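PDB 5WH8: putative carbohydrate-active enzyme from Uncultured organism, which probably hydrolyses O-glycosidic bonds in cellulose, this chain being the family 5 glycoside hydrolase part of a longer multi-modular cellulase. Local coordinates for residues I96-G101 with D139-Y144; S115-Y120 with F153-A158; T214-L219 with F251-T256; A281-G286 with G291-V296. All coordinates share one frame; numbering follows the deposited sequence. Where two conformers were deposited one is given.

Contact 1: residues I96-G101 with D139-Y144; sequences ICAKLG and DKHVLY. With EDO (1,2-ethanediol), chain B.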
loop_
_atom_site.group_PDB
_atom_site.type_symbol
_atom_site.label_atom_id
_atom_site.label_comp_id
_atom_site.label_asym_id
_atom_site.label_seq_id
_atom_site.Cartn_x
_atom_site.Cartn_y
_atom_site.Cartn_z
ATOM N N ILE A 96 7.099 -11.488 8.969
ATOM C CA ILE A 96 6.202 -12.525 8.447
ATOM C C ILE A 96 6.143 -12.404 6.930
ATOM O O ILE A 96 6.261 -13.413 6.226
ATOM C CB ILE A 96 4.788 -12.435 9.058
ATOM C CG1 ILE A 96 4.834 -12.912 10.513
ATOM C CG2 ILE A 96 3.769 -13.288 8.294
ATOM C CD1 ILE A 96 3.649 -12.449 11.323
ATOM N N CYS A 97 6.032 -11.180 6.405
ATOM C CA CYS A 97 6.033 -11.016 4.944
ATOM C C CYS A 97 7.340 -11.500 4.329
ATOM O O CYS A 97 7.330 -12.100 3.254
ATOM C CB CYS A 97 5.796 -9.557 4.552
ATOM S SG CYS A 97 4.093 -8.986 4.896
ATOM N N ALA A 98 8.468 -11.220 4.985
ATOM C CA ALA A 98 9.766 -11.702 4.491
ATOM C C ALA A 98 9.808 -13.226 4.426
ATOM O O ALA A 98 10.297 -13.796 3.444
ATOM C CB ALA A 98 10.905 -11.196 5.359
ATOM N N LYS A 99 9.323 -13.880 5.479
ATOM C CA LYS A 99 9.336 -15.343 5.550
ATOM C C LYS A 99 8.491 -15.977 4.450
ATOM O O LYS A 99 8.791 -17.092 4.003
ATOM C CB LYS A 99 8.843 -15.815 6.921
ATOM C CG LYS A 99 9.867 -15.613 8.037
ATOM C CD LYS A 99 9.301 -16.025 9.395
ATOM C CE LYS A 99 10.396 -16.164 10.453
ATOM N NZ LYS A 99 11.395 -15.059 10.389
ATOM N N LEU A 100 7.445 -15.263 4.016
ATOM C CA LEU A 100 6.554 -15.714 2.946
ATOM C C LEU A 100 6.973 -15.231 1.559
ATOM O O LEU A 100 6.387 -15.655 0.574
ATOM C CB LEU A 100 5.114 -15.241 3.228
ATOM C CG LEU A 100 4.465 -15.871 4.464
ATOM C CD1 LEU A 100 3.186 -15.113 4.848
ATOM C CD2 LEU A 100 4.144 -17.353 4.232
ATOM N N GLY A 101 7.986 -14.371 1.478
ATOM C CA GLY A 101 8.452 -13.844 0.206
ATOM C C GLY A 101 7.456 -12.938 -0.496
ATOM O O GLY A 101 7.327 -13.011 -1.721
ATOM N N ASP A 139 16.234 -4.980 4.402
ATOM C CA ASP A 139 15.040 -5.706 3.926
ATOM C C ASP A 139 14.670 -5.261 2.499
ATOM O O ASP A 139 14.196 -4.127 2.304
ATOM C CB ASP A 139 13.860 -5.471 4.877
ATOM C CG ASP A 139 14.028 -6.152 6.225
ATOM O OD1 ASP A 139 14.775 -7.137 6.331
ATOM O OD2 ASP A 139 13.379 -5.715 7.181
ATOM N N LYS A 140 14.873 -6.155 1.528
ATOM C CA LYS A 140 14.636 -5.885 0.108
ATOM C C LYS A 140 13.164 -5.735 -0.217
ATOM O O LYS A 140 12.823 -5.190 -1.259
ATOM C CB LYS A 140 15.175 -7.021 -0.778
ATOM C CG LYS A 140 16.669 -7.042 -1.004
ATOM C CD LYS A 140 16.954 -8.066 -2.109
ATOM C CE LYS A 140 18.418 -8.151 -2.461
ATOM N NZ LYS A 140 18.584 -9.062 -3.619
ATOM N N HIS A 141 12.297 -6.248 0.656
ATOM C CA HIS A 141 10.888 -6.404 0.303
ATOM C C HIS A 141 9.966 -5.287 0.793
ATOM O O HIS A 141 8.768 -5.306 0.476
ATOM C CB HIS A 141 10.362 -7.733 0.835
ATOM C CG HIS A 141 10.242 -7.793 2.322
ATOM N ND1 HIS A 141 11.322 -7.611 3.171
ATOM C CD2 HIS A 141 9.177 -8.049 3.120
ATOM C CE1 HIS A 141 10.914 -7.732 4.420
ATOM N NE2 HIS A 141 9.618 -8.009 4.416
ATOM N N VAL A 142 10.484 -4.323 1.556
ATOM C CA VAL A 142 9.646 -3.234 2.067
ATOM C C VAL A 142 9.549 -2.033 1.111
ATOM O O VAL A 142 10.473 -1.720 0.346
ATOM C CB VAL A 142 10.134 -2.705 3.444
ATOM C CG1 VAL A 142 10.021 -3.791 4.513
ATOM C CG2 VAL A 142 11.562 -2.156 3.380
ATOM N N LEU A 143 8.393 -1.377 1.156
ATOM C CA LEU A 143 8.172 -0.082 0.498
ATOM C C LEU A 143 7.640 0.869 1.561
ATOM O O LEU A 143 6.903 0.437 2.442
ATOM C CB LEU A 143 7.174 -0.162 -0.664
ATOM C CG LEU A 143 7.571 -1.039 -1.859
ATOM C CD1 LEU A 143 7.224 -2.486 -1.575
ATOM C CD2 LEU A 143 6.870 -0.608 -3.137
ATOM N N TYR A 144 7.993 2.152 1.475
ATOM C CA TYR A 144 7.639 3.137 2.502
ATOM C C TYR A 144 6.568 4.119 1.989
ATOM O O TYR A 144 6.839 4.958 1.123
ATOM C CB TYR A 144 8.919 3.898 2.945
ATOM C CG TYR A 144 10.057 3.024 3.500
ATOM C CD1 TYR A 144 9.800 1.952 4.365
ATOM C CD2 TYR A 144 11.389 3.310 3.190
ATOM C CE1 TYR A 144 10.843 1.200 4.894
ATOM C CE2 TYR A 144 12.419 2.560 3.688
ATOM C CZ TYR A 144 12.145 1.500 4.540
ATOM O OH TYR A 144 13.184 0.766 5.069
HETATM C C1 EDO B . 11.922 -1.859 -2.702
HETATM O O1 EDO B . 11.351 -0.767 -2.000
HETATM C C2 EDO B . 10.894 -2.967 -2.817
HETATM O O2 EDO B . 11.540 -4.098 -3.379
#
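Ala98, in the last turn of helix 83-100, and His141, just ahead of strand 142-145, bring the two backbones to 6.8 Å between their CA atoms. The His141 ring makes the contact. Its CG sits between the backbone N and the carbonyl carbon (chi1 70°), which swings the ring toward the helix. Ala98 lies over one ring face, with its CB 3.6 Å from His141 NE2. Val142 CG1 covers the opposite face, off toward the rim. Cys97 comes at the ring edge, its CB 4.0 Å from His141 CD2. No hydrogen bond joins the two segments. His141 NE2 is instead bonded to Val94 O, one turn earlier in the same helix, so the buried ring is held by packing and by a polar bond. The helix ends at Gly101 in a Schellman motif, and a type I beta turn from Asp139 to Val142 leads into the strand. A 1,2-ethanediol donates from O2 to Lys140 O and from O1 to Val142 O, the latter at 2.7 Å. Cys104 of strand 103-109 touches both Cys97 and His141. In this TIM barrel the end of the helix between strands two and three packs on the turn that leads into strand four.

Contact 2: residues S115-Y120 with F153-A158; sequences SGDPNY and FDVKWA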
loop_
_atom_site.group_PDB
_atom_site.type_symbol
_atom_site.label_atom_id
_atom_site.label_comp_id
_atom_site.label_asym_id
_atom_site.label_seq_id
_atom_site.Cartn_x
_atom_site.Cartn_y
_atom_site.Cartn_z
ATOM N N SER A 115 -4.937 14.984 10.924
ATOM C CA SER A 115 -3.788 14.362 10.272
ATOM C C SER A 115 -3.858 14.481 8.746
ATOM O O SER A 115 -2.884 14.156 8.064
ATOM C CB SER A 115 -3.638 12.880 10.690
ATOM O OG SER A 115 -4.670 12.045 10.180
ATOM N N GLY A 116 -4.978 14.982 8.227
ATOM C CA GLY A 116 -5.165 15.222 6.797
ATOM C C GLY A 116 -4.072 16.115 6.225
ATOM O O GLY A 116 -3.716 16.024 5.056
ATOM N N ASP A 117 -3.546 17.018 7.046
ATOM C CA ASP A 117 -2.297 17.684 6.693
ATOM C C ASP A 117 -1.173 16.880 7.324
ATOM O O ASP A 117 -1.008 16.912 8.535
ATOM C CB ASP A 117 -2.260 19.128 7.191
ATOM C CG ASP A 117 -1.050 19.899 6.674
ATOM O OD1 ASP A 117 0.019 19.287 6.413
ATOM O OD2 ASP A 117 -1.191 21.136 6.500
ATOM N N PRO A 118 -0.411 16.132 6.518
ATOM C CA PRO A 118 0.550 15.222 7.161
ATOM C C PRO A 118 1.630 15.962 7.969
ATOM O O PRO A 118 2.240 15.376 8.861
ATOM C CB PRO A 118 1.158 14.451 5.971
ATOM C CG PRO A 118 0.968 15.370 4.783
ATOM C CD PRO A 118 -0.363 16.054 5.044
ATOM N N ASN A 119 1.886 17.227 7.649
ATOM C CA ASN A 119 2.814 18.013 8.452
ATOM C C ASN A 119 2.446 18.028 9.929
ATOM O O ASN A 119 3.332 18.131 10.793
ATOM C CB ASN A 119 2.897 19.444 7.925
ATOM C CG ASN A 119 3.551 19.508 6.579
ATOM O OD1 ASN A 119 4.762 19.330 6.465
ATOM N ND2 ASN A 119 2.758 19.763 5.542
ATOM N N TYR A 120 1.155 17.894 10.227
ATOM C CA TYR A 120 0.708 17.973 11.609
ATOM C C TYR A 120 0.955 16.671 12.366
ATOM O O TYR A 120 0.584 16.570 13.546
ATOM C CB TYR A 120 -0.773 18.358 11.660
ATOM C CG TYR A 120 -1.067 19.736 11.108
ATOM C CD1 TYR A 120 -0.045 20.666 10.862
ATOM C CD2 TYR A 120 -2.369 20.116 10.826
ATOM C CE1 TYR A 120 -0.334 21.928 10.348
ATOM C CE2 TYR A 120 -2.657 21.377 10.322
ATOM C CZ TYR A 120 -1.642 22.266 10.081
ATOM O OH TYR A 120 -1.943 23.524 9.570
ATOM N N PHE A 153 -9.279 21.253 2.113
ATOM C CA PHE A 153 -9.083 22.305 1.113
ATOM C C PHE A 153 -7.781 23.077 1.386
ATOM O O PHE A 153 -7.172 23.635 0.474
ATOM C CB PHE A 153 -10.276 23.271 1.086
ATOM C CG PHE A 153 -10.100 24.418 0.122
ATOM C CD1 PHE A 153 -10.201 24.213 -1.246
ATOM C CD2 PHE A 153 -9.823 25.700 0.585
ATOM C CE1 PHE A 153 -10.032 25.265 -2.139
ATOM C CE2 PHE A 153 -9.651 26.756 -0.303
ATOM C CZ PHE A 153 -9.756 26.538 -1.665
ATOM N N ASP A 154 -7.361 23.092 2.645
ATOM C CA ASP A 154 -6.143 23.780 3.059
ATOM C C ASP A 154 -4.863 23.031 2.692
ATOM O O ASP A 154 -3.761 23.557 2.855
ATOM C CB ASP A 154 -6.160 24.003 4.574
ATOM C CG ASP A 154 -6.356 22.711 5.356
ATOM O OD1 ASP A 154 -7.231 21.907 4.963
ATOM O OD2 ASP A 154 -5.639 22.500 6.366
ATOM N N VAL A 155 -5.004 21.806 2.206
ATOM C CA VAL A 155 -3.842 20.946 1.998
ATOM C C VAL A 155 -3.552 20.795 0.509
ATOM O O VAL A 155 -4.187 19.999 -0.174
ATOM C CB VAL A 155 -4.060 19.566 2.650
ATOM C CG1 VAL A 155 -2.848 18.675 2.458
ATOM C CG2 VAL A 155 -4.317 19.759 4.148
ATOM N N LYS A 156 -2.597 21.594 0.029
ATOM C CA LYS A 156 -2.220 21.619 -1.380
ATOM C C LYS A 156 -0.973 20.786 -1.622
ATOM O O LYS A 156 -0.297 20.357 -0.678
ATOM C CB LYS A 156 -1.965 23.057 -1.852
ATOM C CG LYS A 156 -3.071 24.050 -1.558
ATOM C CD LYS A 156 -4.345 23.657 -2.268
ATOM C CE LYS A 156 -5.404 24.748 -2.201
ATOM N NZ LYS A 156 -6.747 24.216 -2.570
ATOM N N TRP A 157 -0.649 20.560 -2.891
ATOM C CA TRP A 157 0.564 19.815 -3.207
ATOM C C TRP A 157 1.809 20.490 -2.572
ATOM O O TRP A 157 2.671 19.804 -2.029
ATOM C CB TRP A 157 0.744 19.631 -4.736
ATOM C CG TRP A 157 2.072 19.060 -5.058
ATOM C CD1 TRP A 157 3.050 19.645 -5.807
ATOM C CD2 TRP A 157 2.616 17.802 -4.601
ATOM N NE1 TRP A 157 4.160 18.839 -5.845
ATOM C CE2 TRP A 157 3.918 17.698 -5.119
ATOM C CE3 TRP A 157 2.119 16.761 -3.809
ATOM C CZ2 TRP A 157 4.748 16.597 -4.860
ATOM C CZ3 TRP A 157 2.934 15.659 -3.558
ATOM C CH2 TRP A 157 4.245 15.595 -4.069
ATOM N N ALA A 158 1.885 21.818 -2.573
ATOM C CA ALA A 158 2.996 22.504 -1.905
ATOM C C ALA A 158 3.191 22.050 -0.458
ATOM O O ALA A 158 4.323 21.858 -0.018
ATOM C CB ALA A 158 2.788 24.019 -1.944
HETATM O O HOH W 1 -3.161 22.949 7.100
#
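The Tyr120 ring has Asp117 CB over one face, 3.7 Å above its plane and off toward the rim, and that same Asp117 CB touches Val155 CG2 across the contact at 3.7 Å. In the other segment, the Phe153 ring carries Lys156 NZ over one face, also toward the rim, while NZ donates to Phe153 O. Val155 is the main apolar group here. Its CG1 lies anti to the backbone N (chi1 -179°) and reaches Gly116 O at 3.8 Å, with the Pro118 ring farther off; its CG2 takes the Asp117 side. The Asp117 carboxylate is pinned from its own segment. OD1 accepts two bonds: Asn119 N arrives on the anti side, 28° out of the carboxylate plane, and forms an Asx turn, while Asn119 ND2 is met by the syn lone pair of OD1. The polar link between the segments is a water. It donates to Asp117 OD2 at 2.7 Å and to Asp154 OD2 at 2.6 Å, and is also bonded to Tyr120 OH. It thus bridges two carboxylates whose OD2 atoms stand 4.7 Å apart, which probably eases their repulsion. Gly116 is backbone-bonded to Asn151. The contact joins the loop between strand 103-109 and helix 122-135 to the loop between strand 142-145 and helix 157-172, with Val160 and Tyr163 of the latter helix packing on Val155 and Pro118, respectively.

Contact 3: residues T214-L219 with F251-T256; sequences THTQYL and FDECNT. With EDO (1,2-ethanediol), chain N.
Glu253, in the first turn of helix 251-263, reaches across to Thr216, the N-cap residue of helix 217-228. Its CB points at the other segment. CG is anti to the backbone N (chi1 -178°) and passes 4.1 Å from His215 O. The chain then bends at chi2 (67°), which brings the carboxylate against Thr216. CD lies 3.5 Å from Thr216 OG1. OE2 comes closest, 3.0 Å from Thr216 OG1, and also lies against Thr216 CB. A water donates to Glu253 OE1 at 2.7 Å. The same water donates to Thr216 OG1. The strongest polar partner of OE2 is Arg220 NH1, in a salt bridge, and Arg220 NH2 makes a weak bond to Thr216 OG1. Thr216 N donates to O1 of a 1,2-ethanediol at 3.0 Å, and a bound MES accepts from Tyr218 N. These molecules, probably from the crystallisation liquor, meet N-H groups at a helix start where the Thr216 side chain makes no capping bond. The contact joins the starts of the helices that follow strands six and seven of the TIM barrel. It is polar and lies at the surface, and the arginine probably balances the charge of the carboxylate.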
loop_
_atom_site.group_PDB
_atom_site.type_symbol
_atom_site.label_atom_id
_atom_site.label_comp_id
_atom_site.label_asym_id
_atom_site.label_seq_id
_atom_site.Cartn_x
_atom_site.Cartn_y
_atom_site.Cartn_z
ATOM N N THR A 214 -17.525 5.584 -6.726
ATOM C CA THR A 214 -17.381 7.017 -6.555
ATOM C C THR A 214 -16.573 7.652 -7.695
ATOM O O THR A 214 -16.946 8.703 -8.211
ATOM C CB THR A 214 -16.703 7.320 -5.208
ATOM O OG1 THR A 214 -17.484 6.718 -4.149
ATOM C CG2 THR A 214 -16.588 8.804 -4.952
ATOM N N HIS A 215 -15.459 7.023 -8.056
ATOM C CA HIS A 215 -14.499 7.636 -8.991
ATOM C C HIS A 215 -14.519 6.910 -10.323
ATOM O O HIS A 215 -14.490 5.695 -10.376
ATOM C CB HIS A 215 -13.088 7.619 -8.401
ATOM C CG HIS A 215 -13.033 8.149 -7.009
ATOM N ND1 HIS A 215 -12.807 7.350 -5.911
ATOM C CD2 HIS A 215 -13.223 9.398 -6.533
ATOM C CE1 HIS A 215 -12.855 8.085 -4.817
ATOM N NE2 HIS A 215 -13.096 9.336 -5.167
ATOM N N THR A 216 -14.573 7.671 -11.404
ATOM C CA THR A 216 -14.664 7.084 -12.728
ATOM C C THR A 216 -13.704 7.823 -13.691
ATOM O O THR A 216 -12.550 8.049 -13.340
ATOM C CB THR A 216 -16.135 7.066 -13.203
ATOM O OG1 THR A 216 -16.219 6.506 -14.515
ATOM C CG2 THR A 216 -16.742 8.436 -13.181
ATOM N N GLN A 217 -14.179 8.179 -14.885
ATOM C CA GLN A 217 -13.298 8.724 -15.925
ATOM C C GLN A 217 -12.460 9.916 -15.486
ATOM O O GLN A 217 -11.277 9.999 -15.818
ATOM C CB GLN A 217 -14.097 9.156 -17.154
ATOM C CG GLN A 217 -13.178 9.678 -18.289
ATOM C CD GLN A 217 -13.944 10.265 -19.453
ATOM O OE1 GLN A 217 -15.007 9.769 -19.825
ATOM N NE2 GLN A 217 -13.412 11.358 -20.025
ATOM N N TYR A 218 -13.081 10.866 -14.797
ATOM C CA TYR A 218 -12.378 12.095 -14.386
ATOM C C TYR A 218 -11.065 11.776 -13.665
ATOM O O TYR A 218 -10.018 12.395 -13.927
ATOM C CB TYR A 218 -13.269 12.960 -13.481
ATOM C CG TYR A 218 -12.684 14.272 -12.923
ATOM C CD1 TYR A 218 -11.705 15.010 -13.600
ATOM C CD2 TYR A 218 -13.136 14.779 -11.708
ATOM C CE1 TYR A 218 -11.215 16.219 -13.072
ATOM C CE2 TYR A 218 -12.646 15.962 -11.178
ATOM C CZ TYR A 218 -11.692 16.678 -11.857
ATOM O OH TYR A 218 -11.232 17.855 -11.295
ATOM N N LEU A 219 -11.104 10.810 -12.748
ATOM C CA LEU A 219 -9.897 10.460 -12.017
ATOM C C LEU A 219 -8.880 9.718 -12.887
ATOM O O LEU A 219 -7.682 9.931 -12.728
ATOM C CB LEU A 219 -10.249 9.632 -10.761
ATOM C CG LEU A 219 -9.077 9.416 -9.790
ATOM C CD1 LEU A 219 -8.403 10.730 -9.354
ATOM C CD2 LEU A 219 -9.585 8.616 -8.572
ATOM N N PHE A 251 -18.858 -3.694 -9.507
ATOM C CA PHE A 251 -17.849 -4.520 -10.156
ATOM C C PHE A 251 -17.628 -4.169 -11.632
ATOM O O PHE A 251 -16.519 -4.376 -12.146
ATOM C CB PHE A 251 -18.241 -5.999 -10.032
ATOM C CG PHE A 251 -18.228 -6.529 -8.620
ATOM C CD1 PHE A 251 -17.307 -6.097 -7.683
ATOM C CD2 PHE A 251 -19.145 -7.493 -8.242
ATOM C CE1 PHE A 251 -17.303 -6.610 -6.394
ATOM C CE2 PHE A 251 -19.151 -8.012 -6.944
ATOM C CZ PHE A 251 -18.232 -7.563 -6.017
ATOM N N ASP A 252 -18.656 -3.677 -12.323
ATOM C CA ASP A 252 -18.462 -3.285 -13.732
ATOM C C ASP A 252 -17.474 -2.110 -13.825
ATOM O O ASP A 252 -16.546 -2.124 -14.653
ATOM C CB ASP A 252 -19.797 -2.919 -14.392
ATOM C CG ASP A 252 -20.707 -4.125 -14.598
ATOM O OD1 ASP A 252 -20.209 -5.206 -14.974
ATOM O OD2 ASP A 252 -21.929 -3.982 -14.393
ATOM N N GLU A 253 -17.639 -1.107 -12.964
ATOM C CA GLU A 253 -16.730 0.037 -12.969
ATOM C C GLU A 253 -15.349 -0.414 -12.464
ATOM O O GLU A 253 -14.310 0.035 -12.976
ATOM C CB GLU A 253 -17.276 1.211 -12.132
ATOM C CG GLU A 253 -16.380 2.471 -12.135
ATOM C CD GLU A 253 -16.298 3.156 -13.498
ATOM O OE1 GLU A 253 -17.268 3.048 -14.296
ATOM O OE2 GLU A 253 -15.268 3.817 -13.761
ATOM N N CYS A 254 -15.307 -1.317 -11.487
ATOM C CA CYS A 254 -14.008 -1.820 -11.042
ATOM C C CYS A 254 -13.311 -2.584 -12.175
ATOM O O CYS A 254 -12.098 -2.501 -12.308
ATOM C CB CYS A 254 -14.140 -2.696 -9.795
ATOM S SG CYS A 254 -12.583 -2.855 -8.875
ATOM N N ASN A 255 -14.070 -3.315 -12.990
ATOM C CA ASN A 255 -13.454 -4.003 -14.143
ATOM C C ASN A 255 -12.811 -2.995 -15.106
ATOM O O ASN A 255 -11.718 -3.225 -15.619
ATOM C CB ASN A 255 -14.486 -4.862 -14.880
ATOM C CG ASN A 255 -14.783 -6.185 -14.170
ATOM O OD1 ASN A 255 -14.014 -6.650 -13.334
ATOM N ND2 ASN A 255 -15.895 -6.821 -14.546
ATOM N N THR A 256 -13.479 -1.873 -15.334
ATOM C CA THR A 256 -12.908 -0.799 -16.150
ATOM C C THR A 256 -11.592 -0.296 -15.569
ATOM O O THR A 256 -10.600 -0.188 -16.295
ATOM C CB THR A 256 -13.901 0.371 -16.301
ATOM O OG1 THR A 256 -15.084 -0.108 -16.958
ATOM C CG2 THR A 256 -13.320 1.527 -17.099
HETATM C C1 EDO N . -14.253 11.691 -10.148
HETATM O O1 EDO N . -13.938 10.548 -10.977
HETATM C C2 EDO N . -13.232 11.972 -9.046
HETATM O O2 EDO N . -12.273 12.965 -9.425
HETATM O O HOH W 2 -16.978 4.535 -16.479
#

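Contact 4: residues A281-G286 with G291-V296; sequences AALKPG and GDWNMV
Lys284 N donates to Met295 O at 3.0 Å, nearly straight (175°) and in the carbonyl plane. This bond holds together a loop that closes on itself: the segments flank the short helix 287-290 in the connection after strand 268-273, the eighth of the TIM barrel. Leu283 and Val296 form a single beta bridge, their CA atoms 4.4 Å apart. Next to it, Val296 CA makes a CA-H...O contact of 3.3 Å with Ala282 O. Met295 closes a type I turn from Asp292 and is also the centre of an inverse gamma turn. Two side chains of 281-286 reach across. Leu283 sends CD2 to Trp293 O at 3.6 Å. Its CD1 meets the edge of the Trp293 indole, near the ring plane, at CE3. Lys284 has CG anti to its carbonyl carbon (chi1 -65°) and runs on extended, laying its methylenes past Val296 O, 3.4 Å from CE, and over Met295 CG. Trp293 packs on Ser50 and Ala53 of helix 48-56 and on Phe273 of strand 268-273. Trp58 NE1 bonds Trp293 O, and Asn294 bonds Asp57 and Lys304. Gly291 O stands 3.1 Å above one face of the Trp293 ring, off toward its rim.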
loop_
_atom_site.group_PDB
_atom_site.type_symbol
_atom_site.label_atom_id
_atom_site.label_comp_id
_atom_site.label_asym_id
_atom_site.label_seq_id
_atom_site.Cartn_x
_atom_site.Cartn_y
_atom_site.Cartn_z
ATOM N N ALA A 281 -15.213 -4.943 3.044
ATOM C CA ALA A 281 -14.442 -5.944 3.796
ATOM C C ALA A 281 -14.430 -7.254 3.019
ATOM O O ALA A 281 -15.488 -7.714 2.564
ATOM C CB ALA A 281 -15.039 -6.144 5.196
ATOM N N ALA A 282 -13.242 -7.861 2.862
ATOM C CA ALA A 282 -13.068 -9.035 1.995
ATOM C C ALA A 282 -13.459 -10.365 2.668
ATOM O O ALA A 282 -13.639 -11.371 1.979
ATOM C CB ALA A 282 -11.614 -9.092 1.511
ATOM N N LEU A 283 -13.613 -10.350 4.001
ATOM C CA LEU A 283 -14.032 -11.539 4.769
ATOM C C LEU A 283 -15.447 -11.353 5.316
ATOM O O LEU A 283 -15.849 -10.233 5.689
ATOM C CB LEU A 283 -13.084 -11.791 5.944
ATOM C CG LEU A 283 -11.610 -12.071 5.599
ATOM C CD1 LEU A 283 -10.738 -11.977 6.837
ATOM C CD2 LEU A 283 -11.499 -13.433 4.956
ATOM N N LYS A 284 -16.181 -12.457 5.406
ATOM C CA LYS A 284 -17.482 -12.460 6.069
ATOM C C LYS A 284 -17.326 -12.247 7.554
ATOM O O LYS A 284 -16.338 -12.664 8.150
ATOM C CB LYS A 284 -18.219 -13.787 5.812
ATOM C CG LYS A 284 -18.581 -14.002 4.367
ATOM C CD LYS A 284 -19.518 -15.167 4.152
ATOM C CE LYS A 284 -20.196 -15.054 2.795
ATOM N NZ LYS A 284 -21.109 -16.197 2.520
ATOM N N PRO A 285 -18.316 -11.606 8.178
ATOM C CA PRO A 285 -18.225 -11.414 9.628
ATOM C C PRO A 285 -18.027 -12.738 10.345
ATOM O O PRO A 285 -18.623 -13.747 9.966
ATOM C CB PRO A 285 -19.566 -10.762 9.977
ATOM C CG PRO A 285 -19.976 -10.054 8.709
ATOM C CD PRO A 285 -19.491 -10.943 7.590
ATOM N N GLY A 286 -17.134 -12.735 11.325
ATOM C CA GLY A 286 -16.843 -13.930 12.089
ATOM C C GLY A 286 -15.683 -14.771 11.576
ATOM O O GLY A 286 -15.274 -15.722 12.225
ATOM N N GLY A 291 -11.083 -18.439 12.143
ATOM C CA GLY A 291 -9.776 -18.601 11.538
ATOM C C GLY A 291 -9.836 -19.058 10.095
ATOM O O GLY A 291 -8.849 -19.542 9.559
ATOM N N ASP A 292 -11.007 -18.938 9.478
ATOM C CA ASP A 292 -11.187 -19.381 8.095
ATOM C C ASP A 292 -10.934 -18.209 7.151
ATOM O O ASP A 292 -11.835 -17.452 6.799
ATOM C CB ASP A 292 -12.596 -19.959 7.886
ATOM C CG ASP A 292 -12.750 -20.654 6.549
ATOM O OD1 ASP A 292 -11.885 -20.474 5.677
ATOM O OD2 ASP A 292 -13.758 -21.392 6.349
ATOM N N TRP A 293 -9.679 -18.075 6.760
ATOM C CA TRP A 293 -9.220 -16.908 6.029
ATOM C C TRP A 293 -9.626 -16.926 4.563
ATOM O O TRP A 293 -9.291 -15.997 3.827
ATOM C CB TRP A 293 -7.696 -16.811 6.175
ATOM C CG TRP A 293 -7.286 -16.843 7.612
ATOM C CD1 TRP A 293 -6.519 -17.802 8.243
ATOM C CD2 TRP A 293 -7.636 -15.886 8.609
ATOM N NE1 TRP A 293 -6.380 -17.482 9.575
ATOM C CE2 TRP A 293 -7.055 -16.314 9.827
ATOM C CE3 TRP A 293 -8.388 -14.712 8.602
ATOM C CZ2 TRP A 293 -7.225 -15.608 11.023
ATOM C CZ3 TRP A 293 -8.544 -13.994 9.797
ATOM C CH2 TRP A 293 -7.958 -14.453 10.987
ATOM N N ASN A 294 -10.379 -17.944 4.148
ATOM C CA ASN A 294 -10.913 -18.019 2.796
ATOM C C ASN A 294 -12.446 -17.878 2.770
ATOM O O ASN A 294 -13.084 -18.037 1.723
ATOM C CB ASN A 294 -10.469 -19.324 2.134
ATOM C CG ASN A 294 -8.979 -19.335 1.829
ATOM O OD1 ASN A 294 -8.521 -18.609 0.964
ATOM N ND2 ASN A 294 -8.222 -20.149 2.545
ATOM N N MET A 295 -13.035 -17.565 3.919
ATOM C CA MET A 295 -14.481 -17.314 4.007
ATOM C C MET A 295 -14.790 -15.893 3.537
ATOM O O MET A 295 -15.013 -14.983 4.346
ATOM C CB MET A 295 -14.980 -17.526 5.428
ATOM C CG MET A 295 -16.497 -17.532 5.538
ATOM S SD MET A 295 -17.307 -18.920 4.694
ATOM C CE MET A 295 -17.135 -20.192 5.958
ATOM N N VAL A 296 -14.772 -15.725 2.218
ATOM C CA VAL A 296 -14.827 -14.405 1.586
ATOM C C VAL A 296 -16.248 -13.867 1.444
ATOM O O VAL A 296 -17.214 -14.623 1.301
ATOM C CB VAL A 296 -14.180 -14.413 0.191
ATOM C CG1 VAL A 296 -12.661 -14.567 0.312
ATOM C CG2 VAL A 296 -14.749 -15.496 -0.692
#

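How the contacts relate
All four contacts belong to one eight-stranded TIM barrel. In family 5 enzymes the active site lies at the C-terminal ends of the barrel strands. Contacts 2, 3 and 4 lie in the connections after those ends, whereas contact 1 is at the opposite end of the barrel, ahead of strand four. Contacts 1 and 2 interlock along the chain, since their segments alternate; the strand of contact 1 is followed by the helix of contact 2. Even so, their centres are about 30 Å apart. Contacts 3 and 4 follow in series, their nearest atoms about 9 Å apart, the shortest gap between any two contacts. Contacts 1 and 3 each bind a 1,2-ethanediol.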